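Sso-CP2 metallo-carboxypetidase (Sulfolobus solfataricus, PDB 4MMO) is an M20 family metallo-carboxypeptidase, a zinc-dependent hydrolase that removes residues from the C-terminal end of peptides. Local coordinates at the interface of chains A and B. Numbering follows the deposited sequence. Chains: chain A/B, Sso-CP2 metallo-carboxypetidase.

Contact 1: the interface of chains A and B. Residues chain A 284-286; chain B 206, 208-209, 289, 299, 301.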
loop_
_atom_site.group_PDB
_atom_site.type_symbol
_atom_site.label_atom_id
_atom_site.label_comp_id
_atom_site.label_asym_id
_atom_site.label_seq_id
_atom_site.Cartn_x
_atom_site.Cartn_y
_atom_site.Cartn_z
ATOM N N VAL A 284 6.128 -6.740 -7.854
ATOM C CA VAL A 284 5.235 -6.382 -6.757
ATOM C C VAL A 284 4.176 -5.416 -7.275
ATOM O O VAL A 284 4.492 -4.299 -7.684
ATOM C CB VAL A 284 6.004 -5.741 -5.578
ATOM C CG1 VAL A 284 5.045 -5.328 -4.463
ATOM C CG2 VAL A 284 7.057 -6.701 -5.041
ATOM N N ASP A 285 2.921 -5.854 -7.259
ATOM C CA ASP A 285 1.816 -5.028 -7.732
ATOM C C ASP A 285 1.298 -4.149 -6.613
ATOM O O ASP A 285 0.718 -3.090 -6.856
ATOM C CB ASP A 285 0.668 -5.899 -8.241
ATOM C CG ASP A 285 1.087 -6.814 -9.356
ATOM O OD1 ASP A 285 1.147 -6.352 -10.516
ATOM O OD2 ASP A 285 1.360 -7.995 -9.072
ATOM N N GLY A 286 1.492 -4.600 -5.381
ATOM C CA GLY A 286 0.951 -3.891 -4.245
ATOM C C GLY A 286 1.550 -4.313 -2.925
ATOM O O GLY A 286 1.944 -5.461 -2.734
ATOM N N ASN B 206 11.095 -1.129 -9.833
ATOM C CA ASN B 206 9.836 -1.099 -9.109
ATOM C C ASN B 206 10.065 -0.411 -7.767
ATOM O O ASN B 206 10.913 -0.848 -6.992
ATOM C CB ASN B 206 9.314 -2.525 -8.920
ATOM C CG ASN B 206 8.003 -2.576 -8.158
ATOM O OD1 ASN B 206 7.939 -2.226 -6.979
ATOM N ND2 ASN B 206 6.950 -3.029 -8.827
ATOM N N CYS B 208 8.184 -0.274 -5.105
ATOM C CA CYS B 208 7.734 -1.042 -3.942
ATOM C C CYS B 208 8.867 -1.899 -3.406
ATOM O O CYS B 208 9.162 -1.876 -2.211
ATOM C CB CYS B 208 6.546 -1.951 -4.274
ATOM S SG CYS B 208 5.121 -1.127 -4.978
ATOM N N ILE B 209 9.490 -2.665 -4.293
ATOM C CA ILE B 209 10.562 -3.556 -3.880
ATOM C C ILE B 209 11.767 -2.736 -3.431
ATOM O O ILE B 209 12.487 -3.130 -2.514
ATOM C CB ILE B 209 10.959 -4.544 -5.009
ATOM C CG1 ILE B 209 12.010 -5.544 -4.520
ATOM C CG2 ILE B 209 11.482 -3.804 -6.212
ATOM C CD1 ILE B 209 11.511 -6.476 -3.434
ATOM N N CYS B 289 1.841 1.062 -1.348
ATOM C CA CYS B 289 2.292 1.107 -2.726
ATOM C C CYS B 289 1.372 0.282 -3.607
ATOM O O CYS B 289 1.002 -0.835 -3.255
ATOM C CB CYS B 289 3.716 0.575 -2.846
ATOM S SG CYS B 289 4.370 0.699 -4.517
ATOM N N ILE B 299 0.251 -4.266 -12.167
ATOM C CA ILE B 299 0.938 -3.018 -12.486
ATOM C C ILE B 299 2.340 -2.905 -11.893
ATOM O O ILE B 299 2.688 -3.603 -10.938
ATOM C CB ILE B 299 0.143 -1.796 -11.962
ATOM C CG1 ILE B 299 0.011 -1.848 -10.432
ATOM C CG2 ILE B 299 -1.224 -1.730 -12.613
ATOM C CD1 ILE B 299 -0.665 -0.621 -9.817
ATOM N N PRO B 301 3.784 0.027 -9.914
ATOM C CA PRO B 301 3.402 1.356 -9.415
ATOM C C PRO B 301 4.523 2.370 -9.610
ATOM O O PRO B 301 5.686 1.981 -9.692
ATOM C CB PRO B 301 3.144 1.116 -7.918
ATOM C CG PRO B 301 3.042 -0.375 -7.761
ATOM C CD PRO B 301 3.948 -0.935 -8.811
#
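A:Val284 lies against the start of a helix in the other chain, its isopropyl group beside B:Cys208 and its backbone carbonyl turned towards the amide of B:Asn206. The patch belongs to the region that gives M20 peptidases their dimerisation domain, and it illustrates how a helix cap can be put to use in assembly. With CG anti to the backbone N (chi1 179°), B:Asn206 presents the two ends of its amide to different partners. Its ND2 donates across the interface to A:Val284 O at 3.0 Å, with the donor somewhat tilted from the carbonyl plane. Its OD1 turns back to cap helix 207-216, taking B:Cys208 N at 2.7 Å in a bent bond. B:Ile209 N reaches the same oxygen at 3.1 Å in a straighter one (157° at H), from the opposite face of the amide. Gripped in this way, the amide has its flip state fixed, NH2 outward. Were B:Asn206 cut back to an alanine, A:Val284 O would probably lose this donor and the first N-H groups of helix 207-216 their cap. Beside the amide, A:Val284 CG1 packs on B:Cys208 CB at 3.7 Å. The sulfur of that cysteine turns away into a disulfide with B:Cys289, pinning the helix start to strand 283-290 of its own chain. B:Pro301 brings the CD side of its ring up to A:Val284 O, 3.6 Å away. One residue further on, A:Asp285 swings CG beside its backbone N (chi1 -58°), directing OD1 towards the backbone of B:Ile299. There OD1 accepts from B:Ile299 N at 2.8 Å through its anti lone pair, the one pointing away from OD2. The same OD1 also stands 3.2 Å from B:Ile299 O; both can only accept unless the carboxylate is protonated, so this approach is doubtful and adds no bond.

Contact 2: the interface of chains A and B. Residues chain A 212, 215-216, 284; chain B 209, 212, 216.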
loop_
_atom_site.group_PDB
_atom_site.type_symbol
_atom_site.label_atom_id
_atom_site.label_comp_id
_atom_site.label_asym_id
_atom_site.label_seq_id
_atom_site.Cartn_x
_atom_site.Cartn_y
_atom_site.Cartn_z
ATOM N N ALA A 212 8.162 -6.886 4.333
ATOM C CA ALA A 212 9.114 -6.156 3.497
ATOM C C ALA A 212 10.394 -6.964 3.350
ATOM O O ALA A 212 10.991 -7.015 2.276
ATOM C CB ALA A 212 9.420 -4.788 4.094
ATOM N N ILE A 215 9.683 -10.125 0.871
ATOM C CA ILE A 215 9.667 -9.821 -0.555
ATOM C C ILE A 215 11.047 -9.369 -1.034
ATOM O O ILE A 215 11.374 -9.513 -2.210
ATOM C CB ILE A 215 8.589 -8.773 -0.924
ATOM C CG1 ILE A 215 8.812 -7.467 -0.165
ATOM C CG2 ILE A 215 7.198 -9.335 -0.646
ATOM C CD1 ILE A 215 7.844 -6.366 -0.539
ATOM N N SER A 216 11.860 -8.847 -0.119
ATOM C CA SER A 216 13.224 -8.449 -0.458
ATOM C C SER A 216 14.099 -9.648 -0.822
ATOM O O SER A 216 15.068 -9.503 -1.562
ATOM C CB SER A 216 13.864 -7.667 0.689
ATOM O OG SER A 216 13.257 -6.395 0.837
ATOM N N VAL A 284 6.128 -6.740 -7.854
ATOM C CA VAL A 284 5.235 -6.382 -6.757
ATOM C C VAL A 284 4.176 -5.416 -7.275
ATOM O O VAL A 284 4.492 -4.299 -7.684
ATOM C CB VAL A 284 6.004 -5.741 -5.578
ATOM C CG1 VAL A 284 5.045 -5.328 -4.463
ATOM C CG2 VAL A 284 7.057 -6.701 -5.041
ATOM N N ILE B 209 9.490 -2.665 -4.293
ATOM C CA ILE B 209 10.562 -3.556 -3.880
ATOM C C ILE B 209 11.767 -2.736 -3.431
ATOM O O ILE B 209 12.487 -3.130 -2.514
ATOM C CB ILE B 209 10.959 -4.544 -5.009
ATOM C CG1 ILE B 209 12.010 -5.544 -4.520
ATOM C CG2 ILE B 209 11.482 -3.804 -6.212
ATOM C CD1 ILE B 209 11.511 -6.476 -3.434
ATOM N N ALA B 212 10.976 -1.406 0.008
ATOM C CA ALA B 212 10.939 -2.561 0.895
ATOM C C ALA B 212 12.358 -2.954 1.280
ATOM O O ALA B 212 12.639 -3.257 2.439
ATOM C CB ALA B 212 10.225 -3.730 0.218
ATOM N N SER B 216 14.311 -2.725 4.944
ATOM C CA SER B 216 14.891 -3.958 5.462
ATOM C C SER B 216 16.324 -3.784 5.962
ATOM O O SER B 216 16.796 -4.583 6.769
ATOM C CB SER B 216 14.854 -5.045 4.384
ATOM O OG SER B 216 13.519 -5.320 3.995
#
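The peptide group joining A:Ile215 to A:Ser216 has the end of B:Ile209 resting over one face, the methyl CD1 displaced towards the oxygen and 3.3 Å from A:Ile215 O. At the nitrogen end of this flat group, the same methyl meets A:Ser216 CA at 4.0 Å. B:Ile209 gets there by turning CG1 anti to its backbone N (chi1 -175°) and then bending CD1 out of the chain's line, while its CB stays loosely beside A:Val284 CG2. The other flat groups are the two Ala212 carbonyls, which face the partner chain in near-twin fashion. The face of each holds two hydroxyls: that of the serine one turn on in its own helix, inclined to the plane, and that of the partner's serine lying more directly above it, too distant for a firm bond. Within chain A, A:Ser216 OG donates to A:Ala212 O at 2.8 Å; B:Ser216 OG does likewise to B:Ala212 O at 2.7 Å. With each hydroxyl apparently donating within its own helix, the link between A:Ser216 OG and B:Ser216 OG, 3.3 Å apart, can be only weak. Apolar contacts add to this. A:Ile215 extends its CG1 branch (chi2 177°) towards the partner helix and lays CD1 on B:Ala212 CB at 3.6 Å. The methyls A:Ala212 CB and B:Ala212 CB approach to 4.1 Å, and residues this small let the two helix backbones come near each other. Close packing of short side chains is a familiar way of bringing helices together while serine hydroxyls keep a partner in their own helix. In the fold, helix 207-218 of chain A crosses helix 207-216 of chain B steeply at this point, within the dimerisation region that lies between the two outer, zinc-binding catalytic parts of the dimer.

Contact 1 and contact 2 are about 9 Å apart, measured between the centres of their C-alpha atoms, and form neighbouring stretches of one two-fold symmetric interface. They share A:Val284 and B:Ile209, so the polar pairing of strand 283-290 with the partner's helix start in contact 1 passes directly into the helix-on-helix packing of contact 2. Helix 207-216 of chain B serves both, its capped beginning in the first and its later turns in the second. Because the symmetry supplies each contact with a twin, the same helix and strand are used again with the chains exchanged, consistent with the dimer expected for this family.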